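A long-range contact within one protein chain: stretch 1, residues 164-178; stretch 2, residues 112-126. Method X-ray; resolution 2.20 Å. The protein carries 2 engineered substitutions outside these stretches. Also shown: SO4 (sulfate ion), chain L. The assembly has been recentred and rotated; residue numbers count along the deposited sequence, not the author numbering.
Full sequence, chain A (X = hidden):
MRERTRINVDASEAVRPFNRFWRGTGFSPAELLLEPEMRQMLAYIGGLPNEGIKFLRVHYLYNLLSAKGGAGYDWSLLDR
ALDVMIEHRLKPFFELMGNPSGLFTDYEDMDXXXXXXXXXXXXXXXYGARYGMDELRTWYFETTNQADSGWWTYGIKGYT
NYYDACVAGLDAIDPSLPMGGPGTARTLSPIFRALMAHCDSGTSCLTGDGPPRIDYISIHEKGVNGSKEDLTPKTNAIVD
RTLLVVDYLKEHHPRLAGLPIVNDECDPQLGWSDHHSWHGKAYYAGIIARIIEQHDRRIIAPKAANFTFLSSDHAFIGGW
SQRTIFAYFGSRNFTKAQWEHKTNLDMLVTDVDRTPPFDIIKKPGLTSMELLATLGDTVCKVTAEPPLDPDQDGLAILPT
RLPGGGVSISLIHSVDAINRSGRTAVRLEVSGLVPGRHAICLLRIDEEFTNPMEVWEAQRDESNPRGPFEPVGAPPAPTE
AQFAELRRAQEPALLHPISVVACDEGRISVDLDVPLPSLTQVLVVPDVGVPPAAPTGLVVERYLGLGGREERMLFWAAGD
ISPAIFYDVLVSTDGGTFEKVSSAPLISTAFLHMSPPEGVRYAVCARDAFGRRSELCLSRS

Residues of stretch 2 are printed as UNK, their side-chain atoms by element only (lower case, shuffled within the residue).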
# COMPACT_ATOMS: atom_id res chain seq x y z
N ASP A 164 24.85 -6.48 -14.72
CA ASP A 164 25.73 -7.66 -14.61
C ASP A 164 26.29 -7.84 -13.22
O ASP A 164 26.35 -8.94 -12.72
CB ASP A 164 26.91 -7.55 -15.59
CG ASP A 164 26.49 -7.64 -17.04
OD1 ASP A 164 25.49 -8.31 -17.33
OD2 ASP A 164 27.18 -7.05 -17.92
N ALA A 165 26.71 -6.73 -12.64
CA ALA A 165 27.33 -6.70 -11.30
C ALA A 165 26.30 -7.01 -10.21
O ALA A 165 26.59 -7.77 -9.26
CB ALA A 165 27.96 -5.34 -11.07
N CYS A 166 25.11 -6.39 -10.33
CA CYS A 166 23.98 -6.76 -9.45
C CYS A 166 23.72 -8.26 -9.47
O CYS A 166 23.64 -8.87 -8.42
CB CYS A 166 22.69 -6.03 -9.85
SG CYS A 166 22.79 -4.28 -9.57
N VAL A 167 23.59 -8.84 -10.66
CA VAL A 167 23.26 -10.26 -10.81
C VAL A 167 24.39 -11.13 -10.29
O VAL A 167 24.15 -12.13 -9.55
CB VAL A 167 22.93 -10.63 -12.28
CG1 VAL A 167 22.99 -12.13 -12.54
CG2 VAL A 167 21.55 -10.11 -12.64
N ALA A 168 25.63 -10.81 -10.68
CA ALA A 168 26.79 -11.62 -10.16
C ALA A 168 26.89 -11.46 -8.63
O ALA A 168 27.21 -12.42 -7.93
CB ALA A 168 28.09 -11.19 -10.81
N GLY A 169 26.59 -10.26 -8.14
CA GLY A 169 26.64 -10.02 -6.69
C GLY A 169 25.67 -10.87 -5.89
O GLY A 169 25.99 -11.39 -4.81
N LEU A 170 24.46 -11.01 -6.41
CA LEU A 170 23.47 -11.88 -5.76
C LEU A 170 23.87 -13.35 -5.95
O LEU A 170 23.71 -14.16 -5.03
CB LEU A 170 22.06 -11.67 -6.33
CG LEU A 170 21.48 -10.25 -6.20
CD1 LEU A 170 20.17 -10.14 -6.95
CD2 LEU A 170 21.29 -9.87 -4.75
N ASP A 171 24.27 -13.71 -7.17
CA ASP A 171 24.63 -15.12 -7.48
C ASP A 171 25.77 -15.65 -6.59
O ASP A 171 25.73 -16.82 -6.24
CB ASP A 171 24.97 -15.32 -8.97
CG ASP A 171 23.73 -15.33 -9.87
OD1 ASP A 171 22.61 -15.14 -9.34
OD2 ASP A 171 23.84 -15.53 -11.10
N ALA A 172 26.71 -14.80 -6.17
CA ALA A 172 27.78 -15.26 -5.26
C ALA A 172 27.24 -15.88 -3.97
O ALA A 172 27.87 -16.74 -3.43
CB ALA A 172 28.75 -14.13 -4.91
N ILE A 173 26.10 -15.45 -3.48
CA ILE A 173 25.53 -16.02 -2.27
C ILE A 173 24.34 -16.89 -2.62
O ILE A 173 24.18 -17.94 -2.01
CB ILE A 173 25.03 -14.93 -1.30
CG1 ILE A 173 26.18 -14.05 -0.81
CG2 ILE A 173 24.27 -15.57 -0.12
CD1 ILE A 173 26.85 -14.55 0.46
N ASP A 174 23.44 -16.44 -3.52
CA ASP A 174 22.19 -17.18 -3.74
C ASP A 174 21.48 -16.78 -5.02
O ASP A 174 20.82 -15.73 -5.05
CB ASP A 174 21.28 -16.98 -2.51
CG ASP A 174 20.08 -17.89 -2.50
OD1 ASP A 174 19.78 -18.59 -3.51
OD2 ASP A 174 19.41 -17.86 -1.45
N PRO A 175 21.59 -17.61 -6.07
CA PRO A 175 20.97 -17.26 -7.35
C PRO A 175 19.45 -17.28 -7.38
O PRO A 175 18.85 -16.81 -8.37
CB PRO A 175 21.51 -18.34 -8.32
CG PRO A 175 22.72 -18.87 -7.66
CD PRO A 175 22.33 -18.88 -6.20
N SER A 176 18.82 -17.82 -6.35
CA SER A 176 17.39 -17.74 -6.26
C SER A 176 16.88 -16.38 -5.65
O SER A 176 15.69 -16.21 -5.49
CB SER A 176 16.87 -18.95 -5.46
OG SER A 176 17.24 -18.78 -4.12
N LEU A 177 17.76 -15.44 -5.31
CA LEU A 177 17.30 -14.11 -4.90
C LEU A 177 16.79 -13.40 -6.17
O LEU A 177 17.59 -13.18 -7.12
CB LEU A 177 18.41 -13.29 -4.24
CG LEU A 177 18.89 -13.92 -2.94
CD1 LEU A 177 20.18 -13.26 -2.47
CD2 LEU A 177 17.84 -13.94 -1.84
N PRO A 178 15.50 -13.06 -6.22
CA PRO A 178 15.03 -12.53 -7.52
C PRO A 178 15.61 -11.15 -7.90
O PRO A 178 15.84 -10.31 -7.03
CB PRO A 178 13.52 -12.45 -7.32
CG PRO A 178 13.21 -13.37 -6.20
CD PRO A 178 14.38 -13.25 -5.28
N UNK A 112 35.52 -0.84 -10.62
CA UNK A 112 34.32 -0.34 -9.97
C UNK A 112 33.14 -1.31 -10.13
O UNK A 112 32.44 -1.60 -9.16
o UNK A 112 35.32 4.37 -10.73
n UNK A 112 33.31 3.58 -10.25
c UNK A 112 34.59 3.43 -10.44
c UNK A 112 33.96 1.02 -10.51
c UNK A 112 35.08 2.03 -10.30
N UNK A 113 32.97 -1.85 -11.33
CA UNK A 113 31.96 -2.86 -11.61
C UNK A 113 32.10 -4.01 -10.63
O UNK A 113 31.10 -4.44 -10.04
c UNK A 113 31.08 -4.56 -13.31
c UNK A 113 32.02 -3.38 -13.07
c UNK A 113 31.66 -2.25 -14.03
N UNK A 114 33.33 -4.48 -10.45
CA UNK A 114 33.64 -5.56 -9.49
C UNK A 114 33.45 -5.18 -8.01
O UNK A 114 33.07 -6.02 -7.20
c UNK A 114 37.65 -6.72 -12.69
c UNK A 114 35.07 -6.11 -9.71
c UNK A 114 36.53 -7.93 -10.82
n UNK A 114 38.16 -5.77 -11.91
n UNK A 114 36.95 -7.75 -12.21
n UNK A 114 37.88 -6.67 -13.98
c UNK A 114 35.13 -7.27 -10.69
N UNK A 115 33.75 -3.94 -7.68
CA UNK A 115 33.51 -3.39 -6.36
C UNK A 115 31.96 -3.31 -6.05
O UNK A 115 31.52 -3.64 -4.94
n UNK A 115 35.73 -1.42 -2.11
c UNK A 115 35.34 -0.15 -2.24
c UNK A 115 35.26 -0.25 -4.76
c UNK A 115 34.16 -1.32 -4.94
n UNK A 115 35.12 0.42 -3.44
n UNK A 115 35.17 0.56 -1.11
c UNK A 115 34.18 -2.01 -6.30
N UNK A 116 31.16 -2.93 -7.05
CA UNK A 116 29.70 -2.92 -6.97
C UNK A 116 29.16 -4.33 -6.74
O UNK A 116 28.36 -4.54 -5.82
c UNK A 116 26.58 -2.96 -8.44
c UNK A 116 25.06 0.70 -6.15
c UNK A 116 29.04 -2.29 -8.21
c UNK A 116 27.39 0.10 -6.65
c UNK A 116 26.45 0.97 -6.07
n UNK A 116 25.35 -2.46 -8.07
c UNK A 116 24.59 -0.43 -6.77
c UNK A 116 27.57 -2.12 -8.02
c UNK A 116 26.93 -1.04 -7.32
c UNK A 116 25.53 -1.30 -7.36
N UNK A 117 29.62 -5.29 -7.55
CA UNK A 117 29.31 -6.70 -7.35
C UNK A 117 29.58 -7.10 -5.89
O UNK A 117 28.73 -7.76 -5.23
c UNK A 117 31.12 -9.90 -8.58
n UNK A 117 34.65 -9.32 -7.59
c UNK A 117 33.61 -9.73 -8.31
n UNK A 117 33.85 -10.31 -9.49
n UNK A 117 32.35 -9.53 -7.86
c UNK A 117 29.89 -9.09 -8.12
c UNK A 117 30.08 -7.58 -8.32
N UNK A 118 30.72 -6.67 -5.38
CA UNK A 118 31.10 -7.07 -4.03
C UNK A 118 30.22 -6.41 -2.97
O UNK A 118 29.94 -7.02 -1.97
c UNK A 118 32.57 -6.74 -3.75
o UNK A 118 33.17 -8.68 -5.12
c UNK A 118 33.55 -7.61 -4.57
o UNK A 118 34.72 -7.21 -4.63
N UNK A 119 29.79 -5.17 -3.20
CA UNK A 119 28.83 -4.49 -2.33
C UNK A 119 27.49 -5.28 -2.24
O UNK A 119 26.99 -5.57 -1.15
c UNK A 119 27.31 -0.98 -2.89
c UNK A 119 27.43 -2.32 -2.22
c UNK A 119 27.59 -2.21 -0.71
c UNK A 119 28.62 -3.06 -2.82
N UNK A 120 26.99 -5.71 -3.39
CA UNK A 120 25.74 -6.47 -3.46
C UNK A 120 25.91 -7.79 -2.70
O UNK A 120 25.08 -8.17 -1.85
c UNK A 120 24.95 -5.29 -5.55
c UNK A 120 25.28 -6.65 -4.93
c UNK A 120 24.07 -7.57 -5.04
N UNK A 121 27.02 -8.47 -2.97
CA UNK A 121 27.32 -9.71 -2.26
C UNK A 121 27.40 -9.48 -0.76
O UNK A 121 26.79 -10.23 -0.01
c UNK A 121 29.04 -11.57 -1.98
c UNK A 121 28.64 -10.35 -2.80
o UNK A 121 28.43 -10.76 -4.15
N UNK A 122 28.13 -8.45 -0.33
CA UNK A 122 28.24 -8.15 1.10
C UNK A 122 26.84 -7.85 1.76
O UNK A 122 26.58 -8.22 2.94
c UNK A 122 29.22 -7.00 1.32
N UNK A 123 25.97 -7.21 1.00
CA UNK A 123 24.62 -6.86 1.47
C UNK A 123 23.84 -8.11 1.78
O UNK A 123 23.31 -8.29 2.88
o UNK A 123 24.63 -4.90 0.03
c UNK A 123 22.51 -5.60 0.91
c UNK A 123 23.87 -6.05 0.40
N UNK A 124 23.81 -9.00 0.80
CA UNK A 124 23.11 -10.24 0.89
C UNK A 124 23.70 -11.13 1.99
O UNK A 124 22.99 -11.75 2.79
c UNK A 124 21.97 -10.23 -1.29
c UNK A 124 22.82 -12.37 -0.39
c UNK A 124 23.09 -10.89 -0.50
N UNK A 125 25.02 -11.15 2.04
CA UNK A 125 25.70 -11.86 3.13
C UNK A 125 25.33 -11.33 4.52
O UNK A 125 24.98 -12.08 5.40
o UNK A 125 27.87 -13.88 3.77
c UNK A 125 27.21 -11.80 2.94
c UNK A 125 27.92 -12.66 3.94
o UNK A 125 28.45 -12.10 4.93
N UNK A 126 25.38 -10.03 4.71
CA UNK A 126 25.06 -9.48 5.99
C UNK A 126 23.58 -9.69 6.42
O UNK A 126 23.32 -10.06 7.58
n UNK A 126 25.40 -5.22 8.45
c UNK A 126 25.15 -7.35 7.31
n UNK A 126 27.41 -6.03 9.27
c UNK A 126 26.30 -5.31 9.42
c UNK A 126 25.37 -8.02 5.98
c UNK A 126 25.51 -5.88 7.16
n UNK A 126 26.10 -4.68 10.57
S SO4 L . 29.83 -4.75 11.86
O1 SO4 L . 28.57 -4.32 12.55
O2 SO4 L . 29.71 -6.19 11.49
O3 SO4 L . 30.10 -3.95 10.62
O4 SO4 L . 30.97 -4.55 12.81

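Position 112 has three carbons, the third carrying one oxygen and one nitrogen, and lies out of reach of stretch 1. It is Gln112.

Position 113 has one carbon carrying two more. One of these lies 3.9 Å from Ala165 CB, and backbone O is 3.4 Å from the same CB. It is Val113.

Position 114 has three carbons, a nitrogen, then a carbon carrying two nitrogens. It points away from stretch 1. It is Arg114.

Position 115 has the same set of atoms and is out of reach of stretch 1. It is Arg115.

Position 116 has one carbon, then fused five- and six-membered rings holding eight carbons and one nitrogen. That indole identifies Trp116. Its NE1 gives a hydrogen bond of 3.5 Å to Cys166 SG, and Ala165 CB sits 3.8 Å from CD1. Both neighbours lie at the ring edge.

Position 117 has three carbons, a nitrogen and a carbon with two nitrogens. Its second carbon is 3.9 Å from Ala168 CB, while the charged end leads away. It is Arg117.

Position 118 has two carbons, the second carrying two oxygens, and makes no contact with stretch 1. It is Asp118.

Position 119 has four carbons, forked at the second, and makes no contact. It is Leu119.

Position 120 has one carbon carrying two. One of these is 3.6 Å from Leu170 CD2. It is Val120.

Position 121 has one carbon carrying an oxygen and a carbon. The oxygen is 2.6 Å from Gly169 O. It is Thr121, and OG1 donates this hydrogen bond.

Position 122 has a single carbon, pointing away. It is Ala122.

Position 123 has one carbon carrying an oxygen and a carbon, out of reach. It is Thr123.

Position 124 has one carbon carrying two. It meets Leu170, Ile173 and Leu177. It is Val124; CG2 is 3.5 Å from Leu170 CD2, and CG1 is 3.5 Å from Leu177 CD1.

Position 125 has two carbons, the second with two oxygens. One oxygen is 3.5 Å from Ile173 CD1. It is Asp125.

Position 126 has three carbons, a nitrogen and a carbon with two nitrogens, out of reach of stretch 1. It is Arg126, whose NH1 and NH2 bind the sulfate.

The helix axes cross at -39° and approach to 7.3 Å. Gly169 permits this: an ideal CB there would clash with Val120 CB and Arg117 O. Thr121 ties the crossing by its hydrogen bond, and Val124 packs against the apolar chains beyond.

Stretch 2 112-126: QVRRWRDLVTATVDR
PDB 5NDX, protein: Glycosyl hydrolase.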